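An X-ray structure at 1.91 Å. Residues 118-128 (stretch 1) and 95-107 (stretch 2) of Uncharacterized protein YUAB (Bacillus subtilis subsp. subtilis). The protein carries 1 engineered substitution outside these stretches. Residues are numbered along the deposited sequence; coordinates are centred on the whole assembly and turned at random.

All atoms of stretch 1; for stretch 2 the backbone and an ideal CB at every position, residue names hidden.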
# COMPACT_ATOMS: atom_id res chain seq x y z
N TYR I 118 32.51 -17.09 -10.48
CA TYR I 118 33.50 -18.05 -9.99
C TYR I 118 34.81 -17.37 -9.62
O TYR I 118 35.35 -16.57 -10.39
CB TYR I 118 33.75 -19.09 -11.07
CG TYR I 118 34.79 -20.12 -10.72
CD1 TYR I 118 36.12 -19.93 -11.04
CD2 TYR I 118 34.42 -21.31 -10.09
CE1 TYR I 118 37.08 -20.88 -10.73
CE2 TYR I 118 35.36 -22.27 -9.78
CZ TYR I 118 36.69 -22.05 -10.10
OH TYR I 118 37.61 -23.03 -9.79
N ALA I 119 35.33 -17.68 -8.43
CA ALA I 119 36.62 -17.14 -7.97
C ALA I 119 37.45 -18.23 -7.26
O ALA I 119 36.88 -19.22 -6.79
CB ALA I 119 36.42 -15.97 -7.06
N GLU I 120 38.76 -18.02 -7.18
CA GLU I 120 39.72 -19.00 -6.65
C GLU I 120 40.85 -18.36 -5.89
O GLU I 120 41.25 -17.24 -6.18
CB GLU I 120 40.41 -19.75 -7.78
CG GLU I 120 39.72 -20.96 -8.30
CD GLU I 120 40.58 -21.65 -9.34
OE1 GLU I 120 41.78 -21.28 -9.44
OE2 GLU I 120 40.08 -22.54 -10.06
N ALA I 121 41.38 -19.09 -4.93
CA ALA I 121 42.58 -18.67 -4.22
C ALA I 121 43.20 -19.89 -3.56
O ALA I 121 42.48 -20.82 -3.19
CB ALA I 121 42.25 -17.61 -3.19
N SER I 122 44.52 -19.88 -3.42
CA SER I 122 45.26 -21.05 -2.92
C SER I 122 46.02 -20.73 -1.66
O SER I 122 46.34 -19.57 -1.40
CB SER I 122 46.26 -21.53 -3.98
OG SER I 122 45.59 -22.15 -5.05
N ILE I 123 46.30 -21.76 -0.86
CA ILE I 123 47.24 -21.65 0.26
C ILE I 123 48.37 -22.70 0.14
O ILE I 123 48.20 -23.76 -0.46
CB ILE I 123 46.57 -21.85 1.64
CG1 ILE I 123 45.84 -23.18 1.69
CG2 ILE I 123 45.63 -20.69 1.96
CD1 ILE I 123 45.24 -23.50 3.05
N ASP I 124 49.53 -22.36 0.70
CA ASP I 124 50.67 -23.27 0.76
C ASP I 124 50.75 -23.88 2.15
O ASP I 124 50.91 -23.16 3.14
CB ASP I 124 51.97 -22.51 0.47
CG ASP I 124 52.08 -22.02 -0.96
OD1 ASP I 124 51.60 -22.71 -1.88
OD2 ASP I 124 52.65 -20.93 -1.17
N VAL I 125 50.64 -25.20 2.25
CA VAL I 125 50.86 -25.88 3.53
C VAL I 125 52.32 -26.37 3.57
O VAL I 125 52.75 -27.11 2.68
CB VAL I 125 49.91 -27.06 3.74
CG1 VAL I 125 50.27 -27.82 5.02
CG2 VAL I 125 48.46 -26.56 3.81
N ALA I 126 53.07 -25.96 4.58
CA ALA I 126 54.52 -26.19 4.56
C ALA I 126 54.91 -27.59 5.04
O ALA I 126 54.36 -28.09 6.02
CB ALA I 126 55.23 -25.13 5.39
N LYS I 127 55.87 -28.20 4.34
CA LYS I 127 56.58 -29.40 4.79
C LYS I 127 57.21 -29.19 6.16
O LYS I 127 57.91 -28.20 6.38
CB LYS I 127 57.70 -29.78 3.81
CG LYS I 127 57.37 -30.91 2.86
CD LYS I 127 58.61 -31.73 2.49
CE LYS I 127 59.67 -30.91 1.74
NZ LYS I 127 60.95 -31.68 1.57
N ARG I 128 56.99 -30.14 7.06
CA ARG I 128 57.64 -30.12 8.37
C ARG I 128 58.99 -30.84 8.30
O ARG I 128 60.05 -30.20 8.32
CB ARG I 128 56.76 -30.78 9.42
CG ARG I 128 57.38 -30.81 10.80
CD ARG I 128 56.46 -31.42 11.83
NE ARG I 128 55.04 -31.18 11.55
CZ ARG I 128 54.15 -30.74 12.44
NH1 ARG I 128 54.50 -30.47 13.69
NH2 ARG I 128 52.89 -30.56 12.07
N UNK I 95 43.18 -29.35 11.51
CA UNK I 95 44.45 -30.01 11.22
C UNK I 95 44.86 -29.79 9.77
O UNK I 95 44.20 -30.26 8.85
CB UNK I 95 44.35 -31.51 11.52
N UNK I 96 45.95 -29.07 9.55
CA UNK I 96 46.40 -28.86 8.18
C UNK I 96 46.83 -30.19 7.55
O UNK I 96 47.52 -30.97 8.18
CB UNK I 96 47.55 -27.85 8.14
N UNK I 97 46.44 -30.43 6.29
CA UNK I 97 46.77 -31.68 5.60
C UNK I 97 48.23 -31.75 5.11
O UNK I 97 49.01 -30.81 5.31
CB UNK I 97 45.83 -31.86 4.41
N UNK I 98 48.57 -32.84 4.42
CA UNK I 98 49.91 -33.00 3.87
C UNK I 98 50.38 -31.76 3.11
O UNK I 98 49.58 -31.00 2.56
CB UNK I 98 49.95 -34.22 2.95
N UNK I 99 51.69 -31.54 3.08
CA UNK I 99 52.25 -30.39 2.41
C UNK I 99 51.92 -30.37 0.92
O UNK I 99 51.89 -31.41 0.25
CB UNK I 99 53.77 -30.36 2.61
N UNK I 100 51.66 -29.16 0.43
CA UNK I 100 51.28 -28.94 -0.95
C UNK I 100 50.48 -27.65 -1.10
O UNK I 100 50.22 -26.94 -0.12
CB UNK I 100 50.47 -30.13 -1.47
N UNK I 101 50.10 -27.32 -2.32
CA UNK I 101 49.22 -26.18 -2.55
C UNK I 101 47.78 -26.69 -2.62
O UNK I 101 47.51 -27.71 -3.26
CB UNK I 101 49.60 -25.43 -3.83
N UNK I 102 46.88 -25.97 -1.94
CA UNK I 102 45.47 -26.33 -1.88
C UNK I 102 44.61 -25.17 -2.37
O UNK I 102 44.75 -24.03 -1.89
CB UNK I 102 45.07 -26.73 -0.46
N UNK I 103 43.73 -25.46 -3.32
CA UNK I 103 42.91 -24.45 -3.97
C UNK I 103 41.45 -24.50 -3.51
O UNK I 103 40.80 -25.56 -3.52
CB UNK I 103 42.98 -24.62 -5.49
N UNK I 104 40.95 -23.33 -3.13
CA UNK I 104 39.58 -23.14 -2.70
C UNK I 104 38.83 -22.38 -3.78
O UNK I 104 39.40 -21.54 -4.47
CB UNK I 104 39.52 -22.40 -1.36
N UNK I 105 37.54 -22.68 -3.89
CA UNK I 105 36.67 -22.09 -4.91
C UNK I 105 35.43 -21.52 -4.22
O UNK I 105 35.01 -21.99 -3.16
CB UNK I 105 36.28 -23.12 -5.97
N UNK I 106 34.87 -20.49 -4.82
CA UNK I 106 33.66 -19.90 -4.28
C UNK I 106 32.97 -19.20 -5.42
O UNK I 106 33.62 -18.58 -6.27
CB UNK I 106 33.95 -18.94 -3.12
N UNK I 107 31.65 -19.34 -5.48
CA UNK I 107 30.88 -18.68 -6.50
C UNK I 107 29.47 -18.42 -6.01
O UNK I 107 28.96 -19.09 -5.10
CB UNK I 107 30.86 -19.51 -7.78

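Stretch 1 is a strand from Ala119 to Val125, and the backbone of 100-106 pairs with it antiparallel. Side chains alternate between the face of Ala119, Ala121, Ile123 and Val125 and that of Glu120, Ser122 and Asp124.

Position 95 has nothing of stretch 1 near its CB; it is Thr95, out of contact.

At 96 the CB points toward stretch 1, near Val125 CG1. An apolar side chain suits. Leu96 makes an apolar contact with Val125, CB to CG1 4.1 Å.

Position 97 points sideways, and its phi of -77° would admit proline among many others. Pro97 places CD 4.3 Å from Val125 CG2.

Position 98 points away, leaving the choice open; it is Ala98.

At 99 the CB lies 3.4 Å from Val125 O and 3.5 Å from Lys127 N. The CB is close to the backbone, so a small residue is the easy choice, though a longer one that turns away is not excluded. Ala99 also places CB 3.7 Å from Lys127 CG.

Position 100 has phi 155° and psi 178°. A CB here would jam against the preceding carbonyl oxygen, which calls for glycine. Gly100 pairs with Val125 through two backbone hydrogen bonds, Gly100 N to Val125 O at 3.2 Å and Val125 N to Gly100 O at 3.0 Å.

Position 101 shares the face of Asp124, its CB 3.9 Å from Asp124 OD1. Polar or small side chains suit. Thr101 turns CG2, not its hydroxyl, to Asp124 OD1, at 3.0 Å.

The CB at 102 is 4.2 Å from Ile123 CG1, with Val125 beyond. A large apolar or aromatic side chain suits. Tyr102 sets CD1 3.9 Å from Val125 CG2, and its OH donates to Ala98 O at 2.5 Å.

At 103 the CB is 3.6 Å from Ser122 OG. Serine, threonine or another polar residue could use that hydroxyl. Thr103 OG1 hydrogen-bonds Ser122 OG at 2.9 Å; either could donate.

Position 104 lies on the face of Ala121 and Ile123. Ala121 leaves room, and Ile123 offers an apolar surface, so a long apolar or aromatic residue suits. Phe104 meets Ile123 CD1 with CE1 at 3.7 Å, at its ring edge.

Position 105 has Glu120 and the Tyr118 ring beside it. A basic residue would answer the carboxylate, though other long polar ones could fit. Arg105 NE gives a weak hydrogen bond to Tyr118 OH at 2.9 Å. NE also forms a long salt bridge with Glu120 OE2 at 3.8 Å, through charge only. Tyr118 OH in turn donates to Glu120 OE2 at 2.5 Å.

The CB at 106 comes no nearer than 4.7 Å to Ala119 O, so stretch 1 sets little limit; small or apolar residues suit the face. Ala106 pairs with Ala119 by backbone hydrogen bonds, Ala106 N to Ala119 O at 3.1 Å and Ala119 N to Ala106 O at 2.9 Å.

At 107 the CB points sideways, 3.7 Å from Tyr118 CA, and many residues would do; Glu107 brings OE1 to the Tyr118 ring edge, 3.7 Å from CD2.

Stretch 2 (95-107) TLPAAGTYTFRAE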
# COMPACT_ATOMS: atom_id res chain seq x y z
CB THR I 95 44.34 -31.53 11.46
OG1 THR I 95 44.12 -31.79 12.86
CG2 THR I 95 45.62 -32.24 10.99
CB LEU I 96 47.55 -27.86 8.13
CG LEU I 96 47.24 -26.41 8.53
CD1 LEU I 96 48.47 -25.54 8.31
CD2 LEU I 96 46.05 -25.86 7.74
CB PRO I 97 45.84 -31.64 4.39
CG PRO I 97 45.77 -30.18 4.07
CD PRO I 97 45.71 -29.50 5.41
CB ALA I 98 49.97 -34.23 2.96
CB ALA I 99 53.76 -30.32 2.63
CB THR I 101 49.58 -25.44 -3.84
OG1 THR I 101 49.39 -26.32 -4.96
CG2 THR I 101 51.02 -25.00 -3.80
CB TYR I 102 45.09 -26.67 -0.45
CG TYR I 102 45.71 -27.96 0.04
CD1 TYR I 102 47.02 -27.99 0.48
CD2 TYR I 102 44.97 -29.15 0.04
CE1 TYR I 102 47.59 -29.17 0.93
CE2 TYR I 102 45.53 -30.33 0.49
CZ TYR I 102 46.84 -30.34 0.93
OH TYR I 102 47.39 -31.52 1.38
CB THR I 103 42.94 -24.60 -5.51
OG1 THR I 103 44.29 -24.57 -5.97
CG2 THR I 103 42.14 -23.47 -6.17
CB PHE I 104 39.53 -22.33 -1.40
CG PHE I 104 40.20 -23.01 -0.24
CD1 PHE I 104 41.58 -22.96 -0.11
CD2 PHE I 104 39.46 -23.70 0.70
CE1 PHE I 104 42.20 -23.58 0.96
CE2 PHE I 104 40.08 -24.33 1.77
CZ PHE I 104 41.45 -24.27 1.90
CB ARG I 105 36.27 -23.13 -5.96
CG ARG I 105 37.47 -23.68 -6.73
CD ARG I 105 37.16 -24.93 -7.55
NE ARG I 105 38.33 -25.37 -8.30
CZ ARG I 105 39.33 -26.10 -7.79
NH1 ARG I 105 39.31 -26.48 -6.52
NH2 ARG I 105 40.36 -26.44 -8.55
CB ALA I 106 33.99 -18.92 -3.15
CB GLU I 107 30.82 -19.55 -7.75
CG GLU I 107 30.23 -20.93 -7.52
CD GLU I 107 30.24 -21.78 -8.78
OE1 GLU I 107 30.78 -21.30 -9.80
OE2 GLU I 107 29.70 -22.91 -8.76
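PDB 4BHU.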